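Solute carrier family 15 member 1 (Mus musculus, PDB 5A9D) probably carries small peptides together with protons across the intestinal cell membrane, the portion described here being its extracellular domain of immunoglobulin-like fold. Local coordinates at residues Q138-T143 with L151-S156; R100-L105 with T166-R171; I111-K116 with Q130-G135; N106-I111 with Y118-S123. One frame throughout, in Å; residues are numbered along the deposited sequence. Where two conformers were deposited one is given.

The four contacts all lie in the C-terminal immunoglobulin-like part of the chain, where two four-stranded sheets face each other. From the N terminus, R100-L105 opens contact 2, N106-I111 opens contact 4 and I111-K116 opens contact 3, the last two sharing I111. Y118-S123 then closes contact 4 as a hairpin, and Q130-G135 closes contact 3, so these two cross along the chain. Q138-T143 with L151-S156 closes contact 1, a second hairpin that follows in series. Only at T166-R171 is contact 2 completed, a long loop enclosing the other three. Contacts 1 and 4 build one sheet, contact 2 the other, and contact 3 bridges them.

Contact 1: residues Q138-T143 with L151-S156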
loop_
_atom_site.group_PDB
_atom_site.type_symbol
_atom_site.label_atom_id
_atom_site.label_comp_id
_atom_site.label_asym_id
_atom_site.label_seq_id
_atom_site.Cartn_x
_atom_site.Cartn_y
_atom_site.Cartn_z
ATOM N N GLN A 138 6.945 14.362 20.578
ATOM C CA GLN A 138 7.526 15.513 19.901
ATOM C C GLN A 138 7.838 15.084 18.459
ATOM O O GLN A 138 8.199 13.941 18.224
ATOM C CB GLN A 138 8.818 15.964 20.589
ATOM C CG GLN A 138 8.595 16.736 21.875
ATOM C CD GLN A 138 9.495 17.933 21.910
ATOM O OE1 GLN A 138 10.657 17.846 22.340
ATOM N NE2 GLN A 138 8.998 19.060 21.394
ATOM N N TYR A 139 7.698 15.988 17.496
ATOM C CA TYR A 139 8.055 15.691 16.113
ATOM C C TYR A 139 8.498 16.927 15.352
ATOM O O TYR A 139 8.238 18.061 15.776
ATOM C CB TYR A 139 6.949 14.920 15.365
ATOM C CG TYR A 139 5.657 15.664 15.130
ATOM C CD1 TYR A 139 4.662 15.704 16.106
ATOM C CD2 TYR A 139 5.388 16.254 13.902
ATOM C CE1 TYR A 139 3.442 16.335 15.866
ATOM C CE2 TYR A 139 4.188 16.901 13.659
ATOM C CZ TYR A 139 3.216 16.934 14.637
ATOM O OH TYR A 139 2.039 17.544 14.339
ATOM N N THR A 140 9.219 16.714 14.251
ATOM C CA THR A 140 9.671 17.833 13.454
ATOM C C THR A 140 9.168 17.707 12.071
ATOM O O THR A 140 9.031 16.606 11.568
ATOM C CB THR A 140 11.214 17.982 13.434
ATOM O OG1 THR A 140 11.770 16.932 12.643
ATOM C CG2 THR A 140 11.836 18.030 14.821
ATOM N N ILE A 141 9.007 18.842 11.410
ATOM C CA ILE A 141 8.597 18.889 10.021
ATOM C C ILE A 141 9.585 19.786 9.296
ATOM O O ILE A 141 9.760 20.935 9.676
ATOM C CB ILE A 141 7.134 19.371 9.823
ATOM C CG1 ILE A 141 6.116 18.378 10.412
ATOM C CG2 ILE A 141 6.856 19.601 8.315
ATOM C CD1 ILE A 141 4.742 19.014 10.669
ATOM N N ASN A 142 10.225 19.256 8.264
ATOM C CA ASN A 142 11.175 20.007 7.445
ATOM C C ASN A 142 10.725 19.990 5.992
ATOM O O ASN A 142 10.324 18.948 5.465
ATOM C CB ASN A 142 12.609 19.509 7.649
ATOM C CG ASN A 142 13.159 19.918 9.004
ATOM O OD1 ASN A 142 13.765 20.980 9.154
ATOM N ND2 ASN A 142 12.912 19.120 10.042
ATOM N N THR A 143 10.672 21.180 5.396
ATOM C CA THR A 143 10.214 21.427 4.030
ATOM C C THR A 143 10.808 22.732 3.491
ATOM O O THR A 143 11.165 23.621 4.274
ATOM C CB THR A 143 8.661 21.426 3.972
ATOM O OG1 THR A 143 8.215 21.543 2.620
ATOM C CG2 THR A 143 8.010 22.504 4.859
ATOM N N LEU A 151 8.896 27.885 12.638
ATOM C CA LEU A 151 8.923 26.814 13.639
ATOM C C LEU A 151 8.799 25.400 13.004
ATOM O O LEU A 151 7.904 25.150 12.207
ATOM C CB LEU A 151 7.830 27.125 14.684
ATOM C CG LEU A 151 7.524 26.172 15.822
ATOM C CD1 LEU A 151 6.341 25.302 15.546
ATOM C CD2 LEU A 151 8.741 25.774 16.692
ATOM N N THR A 152 9.745 24.511 13.315
ATOM C CA THR A 152 9.767 23.141 12.771
ATOM C C THR A 152 9.466 22.075 13.834
ATOM O O THR A 152 9.392 20.890 13.506
ATOM C CB THR A 152 11.106 22.832 12.061
ATOM O OG1 THR A 152 12.186 22.965 12.979
ATOM C CG2 THR A 152 11.339 23.690 10.823
ATOM N N ASP A 153 9.304 22.494 15.094
ATOM C CA ASP A 153 9.057 21.584 16.218
ATOM C C ASP A 153 7.603 21.564 16.595
ATOM O O ASP A 153 6.985 22.617 16.712
ATOM C CB ASP A 153 9.921 21.966 17.430
ATOM C CG ASP A 153 11.413 21.970 17.125
ATOM O OD1 ASP A 153 11.927 20.932 16.654
ATOM O OD2 ASP A 153 12.067 23.011 17.370
ATOM N N PHE A 154 7.038 20.371 16.733
ATOM C CA PHE A 154 5.623 20.200 17.032
ATOM C C PHE A 154 5.449 19.129 18.065
ATOM O O PHE A 154 6.388 18.402 18.359
ATOM C CB PHE A 154 4.840 19.835 15.746
ATOM C CG PHE A 154 4.906 20.882 14.661
ATOM C CD1 PHE A 154 5.933 20.873 13.729
ATOM C CD2 PHE A 154 3.954 21.898 14.593
ATOM C CE1 PHE A 154 6.013 21.866 12.750
ATOM C CE2 PHE A 154 4.040 22.887 13.616
ATOM C CZ PHE A 154 5.063 22.857 12.694
ATOM N N LYS A 155 4.244 19.028 18.612
ATOM C CA LYS A 155 3.906 18.029 19.615
ATOM C C LYS A 155 2.562 17.413 19.257
ATOM O O LYS A 155 1.615 18.127 18.922
ATOM C CB LYS A 155 3.844 18.655 21.030
ATOM C CG LYS A 155 5.206 18.822 21.687
ATOM C CD LYS A 155 5.096 19.317 23.137
ATOM C CE LYS A 155 5.003 20.817 23.272
ATOM N NZ LYS A 155 4.825 21.236 24.693
ATOM N N SER A 156 2.474 16.087 19.356
ATOM C CA SER A 156 1.221 15.383 19.125
ATOM C C SER A 156 0.369 15.582 20.365
ATOM O O SER A 156 0.901 15.969 21.413
ATOM C CB SER A 156 1.481 13.899 18.896
ATOM O OG SER A 156 1.650 13.192 20.114
HETATM O O HOH W 1 0.296 17.899 16.381
#
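Q138-T143 and L151-S156 form the two arms of a beta hairpin at the border of a sheet in the immunoglobulin-like fold; strand 153-155 is outermost within the chain. Three backbone hydrogen bonds set the register. Y139 and F154 are a hydrogen-bonded antiparallel pair: Y139 N reaches F154 O at 2.9 Å, approaching above the carbonyl plane, whereas F154 N meets Y139 O at 2.8 Å nearly along the C=O axis. I141 N continues the series to T152 O at 3.0 Å, within the carbonyl plane.

The aromatic contact is carried by a methylene rather than by stacking. F154 CB sits over one face of the Y139 ring, 3.7 Å from its centroid and 18° off the normal, a CH-pi contact. The two rings are nearly parallel but slid apart, with little overlap. Y139 takes the crowded first torsion, CG between the backbone N and the carbonyl carbon (chi1 66°), which turns its ring beneath F154. An alanine here would remove the ring under F154 CB and would probably loosen the packing against F101 and V179 of the facing sheet.

Apolar contact continues where I141 CD1 approaches F154 CE1 at 3.8 Å, the two side chains crossing at about a right angle.

Polar atoms meet at the phenol: a water lies 2.7 Å from Y139 OH and 2.9 Å from K155 O, in the plane of the tyrosine ring.

Contact 2: residues R100-L105 with T166-R171; sequences RFVNTL and TYVIRR
Nine of the twelve touching residues are buried, and the tight part is a parallel strand pair. Y167 N bonds R100 O, V102 N bonds Y167 O at 2.8 Å, and I169 N bonds V102 O almost straight, with an N-H...O angle of 178°. On the face bearing F101, Y167 and I169, the edge of the Y167 ring is turned toward the face of F101 in an offset edge-to-face pair, planes at 75°. Y167 CB presses on F101 CE2 at 3.4 Å, and I169 CD1 touches F101 CD2. The other face carries V102 CG2 against T166 CG2 at 3.5 Å. There R100, extended from CG to NE, lays its guanidinium alongside T166, so that NE gives a bond of 2.8 Å to OG1 close to the guanidinium plane. T166 OG1 also bonds D184, and R100 NH1 makes a salt bridge to D86 of the second subunit. I169 O is gripped twice by T104, from N at 3.0 Å and from OG1 at 2.7 Å, the hydroxyl donating to a lone pair of I169 O, in the carbonyl plane.

Beyond this grip the contact is looser and wetter. A water donates to T104 OG1 and accepts from R171 N. R171 is exposed, its CD lying against L105 CD2 at 3.7 Å; its NE bonds G175 O. N103 OD1 accepts from L105 N, an Asx turn where strand 97-103 ends, while its ND2 bonds E107 O. Parallel pairing between antiparallel neighbours gives the mixed sheet of this immunoglobulin-like sandwich.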
loop_
_atom_site.group_PDB
_atom_site.type_symbol
_atom_site.label_atom_id
_atom_site.label_comp_id
_atom_site.label_asym_id
_atom_site.label_seq_id
_atom_site.Cartn_x
_atom_site.Cartn_y
_atom_site.Cartn_z
ATOM N N ARG A 100 -0.322 8.718 10.623
ATOM C CA ARG A 100 0.090 8.990 9.247
ATOM C C ARG A 100 -0.015 10.507 9.038
ATOM O O ARG A 100 -0.711 11.192 9.787
ATOM C CB ARG A 100 -0.746 8.204 8.214
ATOM C CG ARG A 100 -2.177 8.687 8.133
ATOM C CD ARG A 100 -2.869 8.097 6.941
ATOM N NE ARG A 100 -4.279 8.450 6.989
ATOM C CZ ARG A 100 -5.215 7.879 6.252
ATOM N NH1 ARG A 100 -4.893 6.938 5.371
ATOM N NH2 ARG A 100 -6.485 8.226 6.402
ATOM N N PHE A 101 0.736 11.020 8.085
ATOM C CA PHE A 101 0.741 12.444 7.799
ATOM C C PHE A 101 0.219 12.696 6.396
ATOM O O PHE A 101 0.483 11.921 5.486
ATOM C CB PHE A 101 2.162 13.019 7.937
ATOM C CG PHE A 101 2.582 13.133 9.382
ATOM C CD1 PHE A 101 3.161 12.048 10.044
ATOM C CD2 PHE A 101 2.330 14.301 10.107
ATOM C CE1 PHE A 101 3.494 12.140 11.401
ATOM C CE2 PHE A 101 2.699 14.408 11.449
ATOM C CZ PHE A 101 3.252 13.323 12.098
ATOM N N VAL A 102 -0.531 13.793 6.236
ATOM C CA VAL A 102 -1.058 14.203 4.955
ATOM C C VAL A 102 -0.398 15.545 4.673
ATOM O O VAL A 102 -0.488 16.462 5.492
ATOM C CB VAL A 102 -2.617 14.273 4.908
ATOM C CG1 VAL A 102 -3.117 15.032 3.666
ATOM C CG2 VAL A 102 -3.228 12.877 4.958
ATOM N N ASN A 103 0.215 15.668 3.493
ATOM C CA ASN A 103 0.861 16.904 3.088
ATOM C C ASN A 103 -0.058 17.692 2.174
ATOM O O ASN A 103 -0.448 17.174 1.138
ATOM C CB ASN A 103 2.205 16.591 2.409
ATOM C CG ASN A 103 2.929 17.805 1.897
ATOM O OD1 ASN A 103 2.730 18.914 2.375
ATOM N ND2 ASN A 103 3.841 17.609 0.976
ATOM N N THR A 104 -0.421 18.937 2.540
ATOM C CA THR A 104 -1.245 19.766 1.637
ATOM C C THR A 104 -0.396 20.843 0.954
ATOM O O THR A 104 -0.922 21.628 0.187
ATOM C CB THR A 104 -2.466 20.376 2.346
ATOM O OG1 THR A 104 -2.029 21.417 3.214
ATOM C CG2 THR A 104 -3.296 19.346 3.103
ATOM N N LEU A 105 0.918 20.873 1.233
ATOM C CA LEU A 105 1.818 21.870 0.669
ATOM C C LEU A 105 2.206 21.496 -0.753
ATOM O O LEU A 105 2.019 20.347 -1.143
ATOM C CB LEU A 105 3.071 22.037 1.564
ATOM C CG LEU A 105 2.806 22.245 3.063
ATOM C CD1 LEU A 105 4.109 22.251 3.831
ATOM C CD2 LEU A 105 1.981 23.503 3.331
ATOM N N THR A 166 -4.565 10.873 11.685
ATOM C CA THR A 166 -4.078 11.477 10.457
ATOM C C THR A 166 -3.760 12.912 10.833
ATOM O O THR A 166 -4.614 13.637 11.336
ATOM C CB THR A 166 -5.120 11.400 9.346
ATOM O OG1 THR A 166 -5.320 10.048 8.994
ATOM C CG2 THR A 166 -4.679 12.126 8.089
ATOM N N TYR A 167 -2.525 13.284 10.638
ATOM C CA TYR A 167 -2.058 14.640 10.922
ATOM C C TYR A 167 -1.940 15.365 9.590
ATOM O O TYR A 167 -1.197 14.918 8.714
ATOM C CB TYR A 167 -0.717 14.538 11.685
ATOM C CG TYR A 167 -0.859 14.189 13.156
ATOM C CD1 TYR A 167 -1.915 13.404 13.615
ATOM C CD2 TYR A 167 0.021 14.701 14.102
ATOM C CE1 TYR A 167 -2.092 13.145 14.981
ATOM C CE2 TYR A 167 -0.149 14.451 15.469
ATOM C CZ TYR A 167 -1.196 13.660 15.900
ATOM O OH TYR A 167 -1.344 13.401 17.244
ATOM N N VAL A 168 -2.788 16.380 9.372
ATOM C CA VAL A 168 -2.812 17.124 8.099
ATOM C C VAL A 168 -1.934 18.357 8.244
ATOM O O VAL A 168 -2.203 19.201 9.079
ATOM C CB VAL A 168 -4.266 17.472 7.638
ATOM C CG1 VAL A 168 -4.257 18.381 6.411
ATOM C CG2 VAL A 168 -5.082 16.210 7.356
ATOM N N ILE A 169 -0.901 18.463 7.407
ATOM C CA ILE A 169 0.047 19.568 7.410
ATOM C C ILE A 169 -0.427 20.612 6.428
ATOM O O ILE A 169 -0.584 20.290 5.253
ATOM C CB ILE A 169 1.454 19.027 7.023
ATOM C CG1 ILE A 169 1.893 17.892 8.008
ATOM C CG2 ILE A 169 2.491 20.204 6.921
ATOM C CD1 ILE A 169 3.156 17.039 7.454
ATOM N N ARG A 170 -0.593 21.871 6.875
ATOM C CA ARG A 170 -1.001 22.971 5.983
ATOM C C ARG A 170 -0.280 24.259 6.311
ATOM O O ARG A 170 0.354 24.352 7.372
ATOM C CB ARG A 170 -2.516 23.204 6.080
ATOM C CG ARG A 170 -3.018 23.532 7.490
ATOM C CD ARG A 170 -4.338 24.265 7.417
ATOM N NE ARG A 170 -5.185 23.965 8.568
ATOM C CZ ARG A 170 -6.236 24.693 8.929
ATOM N NH1 ARG A 170 -6.558 25.792 8.252
ATOM N NH2 ARG A 170 -6.969 24.337 9.975
ATOM N N ARG A 171 -0.494 25.290 5.464
ATOM C CA ARG A 171 0.045 26.630 5.704
ATOM C C ARG A 171 -0.801 27.283 6.768
ATOM O O ARG A 171 -2.020 27.224 6.675
ATOM C CB ARG A 171 -0.022 27.523 4.441
ATOM C CG ARG A 171 0.929 27.200 3.297
ATOM C CD ARG A 171 2.393 27.174 3.683
ATOM N NE ARG A 171 3.000 28.498 3.761
ATOM C CZ ARG A 171 3.533 29.144 2.727
ATOM N NH1 ARG A 171 3.480 28.622 1.508
ATOM N NH2 ARG A 171 4.102 30.328 2.902
HETATM O O HOH W 2 -1.880 24.100 2.841
#

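Contact 3: residues I111-K116 with Q130-G135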
loop_
_atom_site.group_PDB
_atom_site.type_symbol
_atom_site.label_atom_id
_atom_site.label_comp_id
_atom_site.label_asym_id
_atom_site.label_seq_id
_atom_site.Cartn_x
_atom_site.Cartn_y
_atom_site.Cartn_z
ATOM N N ILE A 111 8.905 14.174 7.913
ATOM C CA ILE A 111 8.497 14.186 9.306
ATOM C C ILE A 111 9.360 13.223 10.037
ATOM O O ILE A 111 9.531 12.098 9.573
ATOM C CB ILE A 111 6.986 13.846 9.525
ATOM C CG1 ILE A 111 6.098 14.733 8.660
ATOM C CG2 ILE A 111 6.616 13.950 11.021
ATOM C CD1 ILE A 111 5.628 14.055 7.348
ATOM N N LYS A 112 9.882 13.651 11.210
ATOM C CA LYS A 112 10.697 12.792 12.061
ATOM C C LYS A 112 9.986 12.777 13.411
ATOM O O LYS A 112 9.693 13.846 13.961
ATOM C CB LYS A 112 12.154 13.298 12.203
ATOM C CG LYS A 112 12.928 13.330 10.884
ATOM C CD LYS A 112 14.398 13.072 11.100
ATOM C CE LYS A 112 15.217 13.265 9.848
ATOM N NZ LYS A 112 16.682 13.229 10.137
ATOM N N MET A 113 9.634 11.585 13.895
ATOM C CA MET A 113 8.927 11.443 15.176
ATOM C C MET A 113 9.435 10.219 15.896
ATOM O O MET A 113 9.355 9.121 15.350
ATOM C CB MET A 113 7.408 11.340 14.966
ATOM C CG MET A 113 6.623 11.142 16.287
ATOM S SD MET A 113 4.846 10.839 16.057
ATOM C CE MET A 113 4.232 12.409 16.198
ATOM N N SER A 114 9.905 10.407 17.150
ATOM C CA SER A 114 10.397 9.358 18.057
ATOM C C SER A 114 11.227 8.301 17.338
ATOM O O SER A 114 10.910 7.120 17.434
ATOM C CB SER A 114 9.234 8.694 18.809
ATOM O OG SER A 114 8.267 9.613 19.288
ATOM N N GLY A 115 12.244 8.733 16.591
ATOM C CA GLY A 115 13.140 7.833 15.852
ATOM C C GLY A 115 12.597 7.266 14.546
ATOM O O GLY A 115 13.313 6.561 13.835
ATOM N N LYS A 116 11.329 7.556 14.214
ATOM C CA LYS A 116 10.712 7.118 12.947
ATOM C C LYS A 116 10.684 8.270 11.941
ATOM O O LYS A 116 10.729 9.427 12.349
ATOM C CB LYS A 116 9.326 6.487 13.170
ATOM C CG LYS A 116 9.468 5.176 13.981
ATOM C CD LYS A 116 8.168 4.439 14.112
ATOM C CE LYS A 116 8.367 3.132 14.860
ATOM N NZ LYS A 116 8.406 3.351 16.326
ATOM N N GLN A 130 2.718 4.621 10.887
ATOM C CA GLN A 130 3.806 4.078 11.699
ATOM C C GLN A 130 3.268 4.156 13.134
ATOM O O GLN A 130 2.374 4.972 13.403
ATOM C CB GLN A 130 5.132 4.810 11.474
ATOM C CG GLN A 130 5.667 4.561 10.049
ATOM C CD GLN A 130 7.074 5.039 9.869
ATOM O OE1 GLN A 130 8.024 4.341 10.149
ATOM N NE2 GLN A 130 7.237 6.215 9.337
ATOM N N PHE A 131 3.712 3.253 14.008
ATOM C CA PHE A 131 3.150 3.070 15.338
ATOM C C PHE A 131 4.077 3.474 16.478
ATOM O O PHE A 131 5.291 3.294 16.419
ATOM C CB PHE A 131 2.645 1.618 15.497
ATOM C CG PHE A 131 1.496 1.320 14.541
ATOM C CD1 PHE A 131 1.731 1.066 13.199
ATOM C CD2 PHE A 131 0.186 1.257 14.998
ATOM C CE1 PHE A 131 0.669 0.837 12.312
ATOM C CE2 PHE A 131 -0.870 0.986 14.118
ATOM C CZ PHE A 131 -0.629 0.820 12.772
ATOM N N PHE A 132 3.468 4.074 17.511
ATOM C CA PHE A 132 4.164 4.682 18.644
ATOM C C PHE A 132 3.502 4.338 19.942
ATOM O O PHE A 132 2.271 4.217 19.978
ATOM C CB PHE A 132 4.154 6.235 18.495
ATOM C CG PHE A 132 4.756 6.723 17.192
ATOM C CD1 PHE A 132 3.974 6.843 16.049
ATOM C CD2 PHE A 132 6.112 7.022 17.104
ATOM C CE1 PHE A 132 4.553 7.193 14.825
ATOM C CE2 PHE A 132 6.671 7.438 15.895
ATOM C CZ PHE A 132 5.887 7.533 14.769
ATOM N N PRO A 133 4.278 4.256 21.060
ATOM C CA PRO A 133 3.637 4.046 22.371
ATOM C C PRO A 133 2.796 5.281 22.739
ATOM O O PRO A 133 3.033 6.371 22.194
ATOM C CB PRO A 133 4.830 3.887 23.320
ATOM C CG PRO A 133 6.013 3.611 22.446
ATOM C CD PRO A 133 5.744 4.385 21.200
ATOM N N SER A 134 1.828 5.133 23.667
ATOM C CA SER A 134 0.947 6.240 24.069
ATOM C C SER A 134 1.668 7.460 24.653
ATOM O O SER A 134 2.810 7.364 25.100
ATOM C CB SER A 134 -0.121 5.764 25.055
ATOM O OG SER A 134 0.008 4.409 25.420
ATOM N N GLY A 135 0.973 8.588 24.651
ATOM C CA GLY A 135 1.461 9.827 25.234
ATOM C C GLY A 135 1.852 10.859 24.218
ATOM O O GLY A 135 1.981 10.543 23.034
#
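A type I' beta turn from M113 to K116 tips the hairpin of strands 109-113 and 116-121, and its residues lie against the end of strand 125-132. The turn is closed by M113 N to K116 O and K116 N to M113 O, with S114 and G115 at its corners, both at positive phi.

F132 is the centre of the contact. M113, its CG anti to the backbone N (chi1 178°), brings SD over the middle of one ring face, 3.8 Å from the centroid and 12° off the normal: a Met-aromatic contact. S114 CB stands at the ring edge, 3.9 Å from F132 CD2. The carbonyl oxygen M113 O also comes close to the ring, 3.2 Å from F132 CE2.

The hairpin and strand 125-132 belong to opposite sheets of the immunoglobulin-like sandwich, so this is contact between sheets, with no backbone pairing across it. K116 runs past Q130 in the opposite sense, its CB 3.9 Å from Q130 OE1, while Q130 NE2 bonds V117 O. Along the way K116 CD passes 3.8 Å from F132 CE2. The lysine chain is extended until chi4 (81°), where it bends and delivers NZ to F131 O at 3.1 Å, nearly along the C=O axis. An alanine here would lack the amine that binds F131 O and the methylenes beside F132, and would probably weaken the hold of the turn on strand 125-132.

Contact 4: residues N106-I111 with Y118-S123; sequences NEMVTI and YENVTS
The Y118 ring has the backbone oxygen I111 O at its edge, in plane, 3.7 Å from CD1; I111 CB lies close to the same CD1. Beyond the two segments F101 packs edge-to-face with the Y118 ring, and a bond to I99 O anchors the hydroxyl. Farther along, M108 crosses the N120 side chain obliquely, the extended methionine chain placing SD 3.6 Å from N120 CB and near CG.

The strands pair antiparallel, at 167° between their directions. I111 and Y118 exchange two bonds, I111 N to Y118 O and Y118 N to I111 O, the second nearly along the C=O axis. V109 and V121 do the same: V109 N reaches V121 O at 3.2 Å on a lone pair in the carbonyl plane, and V121 N reaches V109 O at 2.8 Å. Between these pairs the register shifts by one residue, because N120 and V121 both face V109, a G1 beta bulge. N120 has the positive phi (47°) of the bulge position. Its backbone N is directed to the T110 side chain, bonding OG1 at 3.1 Å.

On the face turned inward, I111 CD1 touches both Y118 CB and V121 CG2, each at 3.9 Å, in an apolar seam that continues to V109. S123 OG, near N106, bonds L105 O.

The chemistry implies that a side-chain hydroxyl does the work of a carbonyl: T110 OG1 satisfies the amide that the bulge displaces from regular pairing, while V109, V121 and I111 are buried on the other face.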
loop_
_atom_site.group_PDB
_atom_site.type_symbol
_atom_site.label_atom_id
_atom_site.label_comp_id
_atom_site.label_asym_id
_atom_site.label_seq_id
_atom_site.Cartn_x
_atom_site.Cartn_y
_atom_site.Cartn_z
ATOM N N ASN A 106 2.762 22.469 -1.515
ATOM C CA ASN A 106 3.161 22.311 -2.915
ATOM C C ASN A 106 4.576 21.720 -3.083
ATOM O O ASN A 106 5.028 21.472 -4.209
ATOM C CB ASN A 106 2.987 23.655 -3.674
ATOM C CG ASN A 106 1.545 24.129 -3.653
ATOM O OD1 ASN A 106 0.600 23.354 -3.872
ATOM N ND2 ASN A 106 1.333 25.396 -3.319
ATOM N N GLU A 107 5.254 21.486 -1.961
ATOM C CA GLU A 107 6.584 20.880 -1.875
ATOM C C GLU A 107 6.475 19.661 -0.962
ATOM O O GLU A 107 5.564 19.591 -0.133
ATOM C CB GLU A 107 7.630 21.862 -1.283
ATOM C CG GLU A 107 7.829 23.169 -2.056
ATOM C CD GLU A 107 8.240 23.076 -3.517
ATOM O OE1 GLU A 107 9.015 22.154 -3.868
ATOM O OE2 GLU A 107 7.807 23.947 -4.307
ATOM N N MET A 108 7.408 18.718 -1.109
ATOM C CA MET A 108 7.491 17.510 -0.293
ATOM C C MET A 108 7.806 17.886 1.161
ATOM O O MET A 108 8.430 18.914 1.424
ATOM C CB MET A 108 8.614 16.609 -0.809
ATOM C CG MET A 108 8.281 15.878 -2.086
ATOM S SD MET A 108 9.769 15.038 -2.670
ATOM C CE MET A 108 9.175 14.370 -4.251
ATOM N N VAL A 109 7.413 17.026 2.093
ATOM C CA VAL A 109 7.665 17.235 3.512
ATOM C C VAL A 109 8.295 15.986 4.116
ATOM O O VAL A 109 7.983 14.881 3.699
ATOM C CB VAL A 109 6.403 17.677 4.312
ATOM C CG1 VAL A 109 5.908 19.047 3.879
ATOM C CG2 VAL A 109 5.287 16.639 4.268
ATOM N N THR A 110 9.144 16.166 5.117
ATOM C CA THR A 110 9.751 15.072 5.846
ATOM C C THR A 110 9.378 15.250 7.299
ATOM O O THR A 110 9.489 16.346 7.851
ATOM C CB THR A 110 11.260 14.970 5.559
ATOM O OG1 THR A 110 11.404 14.499 4.226
ATOM C CG2 THR A 110 11.981 13.990 6.513
ATOM N N ILE A 111 8.905 14.174 7.913
ATOM C CA ILE A 111 8.497 14.186 9.306
ATOM C C ILE A 111 9.360 13.223 10.037
ATOM O O ILE A 111 9.531 12.098 9.573
ATOM C CB ILE A 111 6.986 13.846 9.525
ATOM C CG1 ILE A 111 6.098 14.733 8.660
ATOM C CG2 ILE A 111 6.616 13.950 11.021
ATOM C CD1 ILE A 111 5.628 14.055 7.348
ATOM N N TYR A 118 9.092 9.736 8.045
ATOM C CA TYR A 118 8.123 9.748 6.970
ATOM C C TYR A 118 8.803 10.693 5.987
ATOM O O TYR A 118 8.699 11.915 6.112
ATOM C CB TYR A 118 6.809 10.360 7.418
ATOM C CG TYR A 118 6.118 9.681 8.581
ATOM C CD1 TYR A 118 6.450 9.996 9.891
ATOM C CD2 TYR A 118 5.038 8.828 8.372
ATOM C CE1 TYR A 118 5.779 9.409 10.971
ATOM C CE2 TYR A 118 4.334 8.267 9.441
ATOM C CZ TYR A 118 4.684 8.592 10.735
ATOM O OH TYR A 118 3.980 8.060 11.773
ATOM N N GLU A 119 9.543 10.125 5.054
ATOM C CA GLU A 119 10.353 10.878 4.120
ATOM C C GLU A 119 9.641 11.250 2.857
ATOM O O GLU A 119 8.992 10.405 2.243
ATOM C CB GLU A 119 11.664 10.125 3.800
ATOM C CG GLU A 119 12.759 11.055 3.283
ATOM C CD GLU A 119 14.176 10.613 3.584
ATOM O OE1 GLU A 119 14.717 9.808 2.795
ATOM O OE2 GLU A 119 14.750 11.072 4.599
ATOM N N ASN A 120 9.797 12.533 2.455
ATOM C CA ASN A 120 9.285 13.092 1.204
ATOM C C ASN A 120 7.835 12.748 0.897
ATOM O O ASN A 120 7.539 12.171 -0.149
ATOM C CB ASN A 120 10.202 12.662 0.044
ATOM C CG ASN A 120 11.608 13.168 0.140
ATOM O OD1 ASN A 120 11.887 14.216 0.729
ATOM N ND2 ASN A 120 12.527 12.435 -0.476
ATOM N N VAL A 121 6.941 13.065 1.828
ATOM C CA VAL A 121 5.508 12.869 1.607
ATOM C C VAL A 121 5.145 13.895 0.532
ATOM O O VAL A 121 5.328 15.094 0.725
ATOM C CB VAL A 121 4.643 13.026 2.883
ATOM C CG1 VAL A 121 3.168 12.726 2.576
ATOM C CG2 VAL A 121 5.152 12.140 4.007
ATOM N N THR A 122 4.680 13.414 -0.607
ATOM C CA THR A 122 4.366 14.267 -1.751
ATOM C C THR A 122 3.097 15.131 -1.519
ATOM O O THR A 122 2.322 14.870 -0.608
ATOM C CB THR A 122 4.309 13.413 -3.039
ATOM O OG1 THR A 122 3.219 12.486 -2.935
ATOM C CG2 THR A 122 5.630 12.650 -3.312
ATOM N N SER A 123 2.923 16.168 -2.352
ATOM C CA SER A 123 1.828 17.118 -2.306
ATOM C C SER A 123 0.480 16.437 -2.415
ATOM O O SER A 123 0.274 15.622 -3.321
ATOM C CB SER A 123 1.986 18.146 -3.423
ATOM O OG SER A 123 3.159 18.900 -3.177
#